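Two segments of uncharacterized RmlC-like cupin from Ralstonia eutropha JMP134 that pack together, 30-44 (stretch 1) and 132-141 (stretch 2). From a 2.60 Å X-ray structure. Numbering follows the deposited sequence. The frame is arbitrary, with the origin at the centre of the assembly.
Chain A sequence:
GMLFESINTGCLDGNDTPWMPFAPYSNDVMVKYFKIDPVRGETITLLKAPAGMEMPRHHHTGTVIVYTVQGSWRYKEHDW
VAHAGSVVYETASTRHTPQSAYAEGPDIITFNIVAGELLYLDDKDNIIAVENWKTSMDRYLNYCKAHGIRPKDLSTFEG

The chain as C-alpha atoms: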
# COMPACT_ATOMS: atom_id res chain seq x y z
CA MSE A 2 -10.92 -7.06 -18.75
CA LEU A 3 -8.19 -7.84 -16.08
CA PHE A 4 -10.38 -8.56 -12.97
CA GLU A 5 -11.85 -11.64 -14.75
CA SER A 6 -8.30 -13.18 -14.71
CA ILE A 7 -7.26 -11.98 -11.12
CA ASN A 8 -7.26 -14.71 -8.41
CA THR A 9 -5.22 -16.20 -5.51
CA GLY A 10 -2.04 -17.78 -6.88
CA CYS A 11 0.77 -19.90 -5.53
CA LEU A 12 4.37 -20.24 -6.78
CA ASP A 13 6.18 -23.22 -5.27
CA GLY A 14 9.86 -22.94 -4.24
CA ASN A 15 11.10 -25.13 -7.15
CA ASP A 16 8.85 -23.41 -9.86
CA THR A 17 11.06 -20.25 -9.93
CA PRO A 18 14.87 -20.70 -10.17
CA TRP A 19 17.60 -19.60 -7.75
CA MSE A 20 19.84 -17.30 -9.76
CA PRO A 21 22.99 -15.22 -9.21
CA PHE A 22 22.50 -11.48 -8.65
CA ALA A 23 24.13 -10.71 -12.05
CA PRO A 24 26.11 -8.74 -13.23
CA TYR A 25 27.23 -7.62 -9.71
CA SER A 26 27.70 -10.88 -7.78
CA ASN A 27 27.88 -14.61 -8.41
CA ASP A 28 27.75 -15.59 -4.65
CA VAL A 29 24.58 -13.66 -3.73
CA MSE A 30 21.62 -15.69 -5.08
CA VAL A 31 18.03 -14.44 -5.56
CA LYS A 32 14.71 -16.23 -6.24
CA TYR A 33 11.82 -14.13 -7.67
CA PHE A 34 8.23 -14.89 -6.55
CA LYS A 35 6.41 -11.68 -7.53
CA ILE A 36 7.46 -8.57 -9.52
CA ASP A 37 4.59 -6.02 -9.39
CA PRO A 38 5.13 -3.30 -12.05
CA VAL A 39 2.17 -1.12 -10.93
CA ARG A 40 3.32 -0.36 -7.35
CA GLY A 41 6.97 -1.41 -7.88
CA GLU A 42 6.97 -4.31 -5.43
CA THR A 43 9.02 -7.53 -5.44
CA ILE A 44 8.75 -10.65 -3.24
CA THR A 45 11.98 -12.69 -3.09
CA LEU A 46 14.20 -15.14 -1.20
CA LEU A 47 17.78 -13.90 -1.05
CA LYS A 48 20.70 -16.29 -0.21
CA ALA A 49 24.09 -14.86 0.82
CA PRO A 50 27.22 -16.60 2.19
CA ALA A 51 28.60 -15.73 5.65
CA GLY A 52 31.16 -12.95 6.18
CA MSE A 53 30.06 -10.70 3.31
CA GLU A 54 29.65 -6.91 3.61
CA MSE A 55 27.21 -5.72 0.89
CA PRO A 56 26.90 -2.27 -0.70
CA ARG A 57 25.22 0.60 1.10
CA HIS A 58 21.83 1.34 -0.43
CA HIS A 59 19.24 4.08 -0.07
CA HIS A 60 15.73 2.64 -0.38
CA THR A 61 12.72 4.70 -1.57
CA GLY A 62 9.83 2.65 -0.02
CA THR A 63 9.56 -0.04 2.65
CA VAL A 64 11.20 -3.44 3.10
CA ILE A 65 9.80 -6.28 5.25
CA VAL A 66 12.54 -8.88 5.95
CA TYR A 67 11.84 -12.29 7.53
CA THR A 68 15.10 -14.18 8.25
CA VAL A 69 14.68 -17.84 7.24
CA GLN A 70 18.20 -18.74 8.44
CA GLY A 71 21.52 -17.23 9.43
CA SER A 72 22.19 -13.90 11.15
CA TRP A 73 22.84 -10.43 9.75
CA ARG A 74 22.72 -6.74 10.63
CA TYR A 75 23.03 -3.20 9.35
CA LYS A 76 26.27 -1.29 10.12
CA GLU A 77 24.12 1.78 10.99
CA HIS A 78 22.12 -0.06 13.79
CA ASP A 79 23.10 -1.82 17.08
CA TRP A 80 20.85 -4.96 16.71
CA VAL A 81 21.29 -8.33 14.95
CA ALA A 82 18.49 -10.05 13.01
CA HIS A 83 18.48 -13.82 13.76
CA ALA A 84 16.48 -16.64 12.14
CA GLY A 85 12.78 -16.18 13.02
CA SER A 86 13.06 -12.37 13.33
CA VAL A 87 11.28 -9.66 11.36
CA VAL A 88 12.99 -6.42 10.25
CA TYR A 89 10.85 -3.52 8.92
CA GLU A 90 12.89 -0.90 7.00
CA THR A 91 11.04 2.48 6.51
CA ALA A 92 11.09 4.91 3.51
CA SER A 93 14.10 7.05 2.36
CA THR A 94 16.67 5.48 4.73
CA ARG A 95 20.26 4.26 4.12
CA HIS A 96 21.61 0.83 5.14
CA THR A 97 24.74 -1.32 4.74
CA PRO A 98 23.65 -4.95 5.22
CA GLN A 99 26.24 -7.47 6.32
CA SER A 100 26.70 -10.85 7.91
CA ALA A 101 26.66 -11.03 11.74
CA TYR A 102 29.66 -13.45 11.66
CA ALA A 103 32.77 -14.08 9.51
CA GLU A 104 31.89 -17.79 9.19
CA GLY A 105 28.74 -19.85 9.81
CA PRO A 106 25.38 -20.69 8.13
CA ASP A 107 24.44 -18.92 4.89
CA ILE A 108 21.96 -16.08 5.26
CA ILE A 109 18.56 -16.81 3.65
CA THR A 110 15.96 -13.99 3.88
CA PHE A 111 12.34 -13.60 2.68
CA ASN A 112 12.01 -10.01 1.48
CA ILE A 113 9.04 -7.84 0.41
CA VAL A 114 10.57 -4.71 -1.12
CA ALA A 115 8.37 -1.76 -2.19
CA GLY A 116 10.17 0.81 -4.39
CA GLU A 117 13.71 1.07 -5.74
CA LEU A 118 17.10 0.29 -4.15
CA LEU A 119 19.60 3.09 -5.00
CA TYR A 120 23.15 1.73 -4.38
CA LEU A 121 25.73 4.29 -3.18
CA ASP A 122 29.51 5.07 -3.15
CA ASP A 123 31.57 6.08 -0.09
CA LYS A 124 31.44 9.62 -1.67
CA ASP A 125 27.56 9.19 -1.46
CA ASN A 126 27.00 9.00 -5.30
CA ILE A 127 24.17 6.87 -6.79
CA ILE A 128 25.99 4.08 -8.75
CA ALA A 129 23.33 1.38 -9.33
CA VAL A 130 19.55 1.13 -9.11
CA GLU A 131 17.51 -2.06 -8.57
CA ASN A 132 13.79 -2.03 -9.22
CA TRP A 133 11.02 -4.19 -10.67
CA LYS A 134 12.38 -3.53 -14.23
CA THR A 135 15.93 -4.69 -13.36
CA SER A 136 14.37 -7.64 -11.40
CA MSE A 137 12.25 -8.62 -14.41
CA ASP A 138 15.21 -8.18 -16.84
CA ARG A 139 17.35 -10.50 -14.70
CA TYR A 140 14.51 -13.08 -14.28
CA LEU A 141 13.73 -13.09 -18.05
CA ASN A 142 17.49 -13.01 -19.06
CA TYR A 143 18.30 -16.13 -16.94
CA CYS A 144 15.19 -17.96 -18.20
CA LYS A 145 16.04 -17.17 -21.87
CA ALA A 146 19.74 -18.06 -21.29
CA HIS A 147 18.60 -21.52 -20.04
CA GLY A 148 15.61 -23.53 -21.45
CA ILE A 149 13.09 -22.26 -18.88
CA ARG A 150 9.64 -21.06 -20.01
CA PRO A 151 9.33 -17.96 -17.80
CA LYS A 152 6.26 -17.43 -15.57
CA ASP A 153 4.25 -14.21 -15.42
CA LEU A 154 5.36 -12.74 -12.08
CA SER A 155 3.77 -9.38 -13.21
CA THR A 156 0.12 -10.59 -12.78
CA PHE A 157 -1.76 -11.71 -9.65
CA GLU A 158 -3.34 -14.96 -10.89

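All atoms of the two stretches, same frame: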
# COMPACT_ATOMS: atom_id res chain seq x y z
N MSE A 30 22.68 -15.09 -4.26
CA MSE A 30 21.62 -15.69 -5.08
C MSE A 30 20.29 -15.02 -4.74
O MSE A 30 20.11 -14.56 -3.62
CB MSE A 30 21.46 -17.19 -4.81
CG MSE A 30 22.71 -18.05 -4.89
SE MSE A 30 23.45 -18.12 -6.67
CE MSE A 30 22.00 -19.08 -7.60
N VAL A 31 19.37 -15.01 -5.70
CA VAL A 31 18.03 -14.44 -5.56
C VAL A 31 17.02 -15.38 -6.22
O VAL A 31 17.37 -16.08 -7.16
CB VAL A 31 17.95 -13.02 -6.19
CG1 VAL A 31 18.28 -13.05 -7.68
CG2 VAL A 31 16.57 -12.36 -5.95
N LYS A 32 15.80 -15.43 -5.68
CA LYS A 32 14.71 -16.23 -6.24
C LYS A 32 13.51 -15.27 -6.29
O LYS A 32 13.11 -14.76 -5.25
CB LYS A 32 14.42 -17.48 -5.40
CG LYS A 32 13.25 -18.36 -5.93
CD LYS A 32 12.95 -19.59 -5.08
CE LYS A 32 14.01 -20.66 -5.21
NZ LYS A 32 13.73 -21.84 -4.33
N TYR A 33 12.97 -15.04 -7.49
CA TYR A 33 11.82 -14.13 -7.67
C TYR A 33 10.47 -14.84 -7.62
O TYR A 33 10.24 -15.79 -8.37
CB TYR A 33 11.94 -13.37 -9.01
CG TYR A 33 13.14 -12.46 -9.04
CD1 TYR A 33 13.08 -11.21 -8.43
CD2 TYR A 33 14.33 -12.83 -9.67
CE1 TYR A 33 14.17 -10.36 -8.44
CE2 TYR A 33 15.42 -11.97 -9.69
CZ TYR A 33 15.33 -10.73 -9.07
OH TYR A 33 16.38 -9.87 -9.04
N PHE A 34 9.59 -14.37 -6.72
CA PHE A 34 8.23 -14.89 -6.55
C PHE A 34 7.17 -13.95 -7.15
O PHE A 34 6.19 -14.43 -7.69
CB PHE A 34 7.90 -15.15 -5.08
CG PHE A 34 8.64 -16.32 -4.51
CD1 PHE A 34 8.09 -17.60 -4.60
CD2 PHE A 34 9.87 -16.16 -3.91
CE1 PHE A 34 8.76 -18.69 -4.08
CE2 PHE A 34 10.55 -17.26 -3.39
CZ PHE A 34 9.99 -18.53 -3.47
N LYS A 35 7.35 -12.64 -7.00
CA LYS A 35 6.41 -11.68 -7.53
C LYS A 35 7.19 -10.43 -7.93
O LYS A 35 8.16 -10.10 -7.27
CB LYS A 35 5.36 -11.35 -6.46
CG LYS A 35 3.96 -11.04 -6.98
CD LYS A 35 3.32 -12.35 -7.47
CE LYS A 35 1.96 -12.17 -8.02
NZ LYS A 35 1.52 -13.45 -8.66
N ILE A 36 6.81 -9.78 -9.03
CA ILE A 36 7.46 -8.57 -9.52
C ILE A 36 6.33 -7.66 -10.00
O ILE A 36 5.99 -7.67 -11.16
CB ILE A 36 8.49 -8.86 -10.65
CG1 ILE A 36 9.61 -9.80 -10.18
CG2 ILE A 36 9.10 -7.55 -11.15
CD1 ILE A 36 10.69 -10.07 -11.25
N ASP A 37 5.72 -6.92 -9.08
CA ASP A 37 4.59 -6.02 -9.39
C ASP A 37 5.06 -4.72 -10.08
O ASP A 37 5.68 -3.88 -9.43
CB ASP A 37 3.80 -5.68 -8.11
CG ASP A 37 2.58 -4.77 -8.36
OD1 ASP A 37 2.10 -4.62 -9.51
OD2 ASP A 37 2.08 -4.20 -7.38
N PRO A 38 4.71 -4.52 -11.37
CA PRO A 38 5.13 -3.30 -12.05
C PRO A 38 4.25 -2.07 -11.79
O PRO A 38 4.66 -0.97 -12.16
CB PRO A 38 5.03 -3.69 -13.52
CG PRO A 38 3.87 -4.57 -13.57
CD PRO A 38 3.90 -5.35 -12.28
N VAL A 39 3.05 -2.25 -11.23
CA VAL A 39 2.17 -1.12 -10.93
C VAL A 39 2.74 -0.36 -9.74
O VAL A 39 3.18 0.78 -9.91
CB VAL A 39 0.70 -1.53 -10.69
CG1 VAL A 39 -0.12 -0.34 -10.28
CG2 VAL A 39 0.12 -2.14 -11.94
N ARG A 40 2.79 -1.00 -8.57
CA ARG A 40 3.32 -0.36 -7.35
C ARG A 40 4.83 -0.46 -7.15
O ARG A 40 5.35 0.19 -6.25
CB ARG A 40 2.59 -0.87 -6.11
CG ARG A 40 1.10 -0.64 -6.23
CD ARG A 40 0.37 -0.72 -4.93
NE ARG A 40 -1.07 -0.64 -5.22
CZ ARG A 40 -1.84 0.45 -5.25
NH1 ARG A 40 -1.38 1.69 -5.00
NH2 ARG A 40 -3.13 0.29 -5.54
N GLY A 41 5.53 -1.25 -7.98
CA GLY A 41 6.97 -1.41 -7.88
C GLY A 41 7.32 -2.21 -6.66
O GLY A 41 8.07 -1.74 -5.81
N GLU A 42 6.76 -3.42 -6.56
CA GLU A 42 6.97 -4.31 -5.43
C GLU A 42 7.51 -5.66 -5.89
O GLU A 42 7.08 -6.16 -6.92
CB GLU A 42 5.66 -4.53 -4.69
CG GLU A 42 5.80 -5.12 -3.28
CD GLU A 42 4.47 -5.56 -2.66
OE1 GLU A 42 3.89 -6.56 -3.15
OE2 GLU A 42 4.06 -4.97 -1.64
N THR A 43 8.47 -6.21 -5.15
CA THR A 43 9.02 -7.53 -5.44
C THR A 43 9.02 -8.36 -4.16
O THR A 43 9.21 -7.82 -3.08
CB THR A 43 10.45 -7.50 -5.99
OG1 THR A 43 11.31 -6.98 -5.00
CG2 THR A 43 10.53 -6.64 -7.24
N ILE A 44 8.75 -9.66 -4.32
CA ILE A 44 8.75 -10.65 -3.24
C ILE A 44 9.85 -11.63 -3.63
O ILE A 44 9.79 -12.19 -4.73
CB ILE A 44 7.41 -11.36 -3.05
CG1 ILE A 44 6.30 -10.36 -2.68
CG2 ILE A 44 7.53 -12.41 -1.94
CD1 ILE A 44 4.91 -11.00 -2.48
N ASN A 132 15.22 -2.23 -9.26
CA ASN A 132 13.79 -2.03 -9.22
C ASN A 132 13.10 -3.21 -9.86
O ASN A 132 13.76 -4.20 -10.19
CB ASN A 132 13.48 -0.68 -9.90
CG ASN A 132 13.98 -0.57 -11.33
OD1 ASN A 132 14.25 -1.56 -12.02
ND2 ASN A 132 14.10 0.66 -11.78
N TRP A 133 11.78 -3.11 -10.04
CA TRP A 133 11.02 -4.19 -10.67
C TRP A 133 11.49 -4.46 -12.12
O TRP A 133 11.41 -5.61 -12.56
CB TRP A 133 9.50 -3.90 -10.65
CG TRP A 133 9.00 -2.88 -11.61
CD1 TRP A 133 8.76 -1.57 -11.36
CD2 TRP A 133 8.66 -3.11 -12.98
NE1 TRP A 133 8.30 -0.95 -12.50
CE2 TRP A 133 8.23 -1.87 -13.51
CE3 TRP A 133 8.68 -4.23 -13.82
CZ2 TRP A 133 7.83 -1.73 -14.85
CZ3 TRP A 133 8.30 -4.09 -15.15
CH2 TRP A 133 7.87 -2.85 -15.65
N LYS A 134 11.91 -3.41 -12.84
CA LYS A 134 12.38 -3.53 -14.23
C LYS A 134 13.68 -4.33 -14.29
O LYS A 134 13.79 -5.25 -15.09
CB LYS A 134 12.56 -2.17 -14.90
CG LYS A 134 11.28 -1.38 -15.07
CD LYS A 134 11.50 -0.06 -15.80
CE LYS A 134 10.16 0.58 -16.19
NZ LYS A 134 10.34 1.87 -16.91
N THR A 135 14.64 -3.98 -13.43
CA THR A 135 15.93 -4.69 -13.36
C THR A 135 15.73 -6.14 -12.84
O THR A 135 16.47 -7.04 -13.24
CB THR A 135 16.96 -3.96 -12.47
OG1 THR A 135 16.45 -3.90 -11.14
CG2 THR A 135 17.24 -2.54 -12.99
N SER A 136 14.75 -6.32 -11.94
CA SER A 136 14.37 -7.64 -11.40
C SER A 136 13.79 -8.53 -12.50
O SER A 136 14.13 -9.72 -12.63
CB SER A 136 13.34 -7.49 -10.30
OG SER A 136 13.84 -6.74 -9.20
N MSE A 137 12.89 -7.94 -13.29
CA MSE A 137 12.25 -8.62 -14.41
C MSE A 137 13.27 -8.94 -15.51
O MSE A 137 13.21 -10.04 -16.06
CB MSE A 137 11.11 -7.75 -14.97
CG MSE A 137 10.27 -8.37 -16.08
SE MSE A 137 9.27 -9.92 -15.46
CE MSE A 137 7.84 -8.96 -14.43
N ASP A 138 14.15 -7.98 -15.83
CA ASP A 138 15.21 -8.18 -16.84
C ASP A 138 16.08 -9.36 -16.46
O ASP A 138 16.31 -10.22 -17.29
CB ASP A 138 16.10 -6.94 -17.05
CG ASP A 138 15.41 -5.79 -17.81
OD1 ASP A 138 14.27 -5.92 -18.30
OD2 ASP A 138 16.05 -4.72 -17.93
N ARG A 139 16.52 -9.40 -15.21
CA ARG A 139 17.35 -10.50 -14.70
C ARG A 139 16.59 -11.85 -14.75
O ARG A 139 17.14 -12.83 -15.25
CB ARG A 139 17.84 -10.17 -13.29
CG ARG A 139 18.67 -11.24 -12.59
CD ARG A 139 19.19 -10.95 -11.19
NE ARG A 139 20.02 -9.76 -11.07
CZ ARG A 139 19.57 -8.51 -10.89
NH1 ARG A 139 18.27 -8.21 -10.81
NH2 ARG A 139 20.46 -7.53 -10.80
N TYR A 140 15.35 -11.86 -14.27
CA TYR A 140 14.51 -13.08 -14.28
C TYR A 140 14.32 -13.60 -15.71
O TYR A 140 14.57 -14.78 -15.97
CB TYR A 140 13.16 -12.83 -13.58
CG TYR A 140 12.22 -14.02 -13.67
CD1 TYR A 140 12.41 -15.14 -12.85
CD2 TYR A 140 11.15 -14.03 -14.57
CE1 TYR A 140 11.56 -16.25 -12.94
CE2 TYR A 140 10.30 -15.13 -14.66
CZ TYR A 140 10.50 -16.24 -13.84
OH TYR A 140 9.66 -17.33 -13.93
N LEU A 141 13.92 -12.72 -16.63
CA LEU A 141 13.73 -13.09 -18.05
C LEU A 141 15.06 -13.41 -18.77
O LEU A 141 15.05 -14.28 -19.64
CB LEU A 141 12.94 -12.01 -18.80
CG LEU A 141 11.50 -11.74 -18.36
CD1 LEU A 141 10.95 -10.52 -19.07
CD2 LEU A 141 10.60 -12.95 -18.59
O HOH W 1 16.39 -7.18 -8.32

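A helix can pack on a β-hairpin largely through apolar contact, with a little buried polar chemistry added. The cupin segments 30-44 and 132-141 are an example. Helix 133-141 crosses strand 35-37 at 137° between their N-to-C directions, the axes approaching to 8.5 Å. Each element has its own internal bonds: Asp 37 and Glu 42 pair reciprocally across the hairpin, while Asn 132 caps the helix, its OD1 accepting from Thr 135 N at 2.8 Å.

Trp 133, Tyr 33 and Ile 36 cover the most surface. Pro 38 CB sits 3.4 Å from the centroid of the Trp 133 six-membered ring, almost on its normal, a CH-π contact over the face of the ring. Nearby, Gly 41 CA lies 3.9 Å from Trp 133 CD1. Ile 36 presses into the first helical turns: its CG2 meets Trp 133 CB at 3.7 Å and Met 137 CE at 3.8 Å, the latter residue bending its end back although its CA-to-CB bond points away.

Tyr 33 extends the apolar contact, with CD2 4.1 Å from Tyr 140 CB, yet also brings a polar group inward. One water bridges the segments, its O 2.8 Å from Tyr 33 OH and donating to Ser 136 OG at 2.7 Å; Ser 136 OG in turn donates to Asn 132 O.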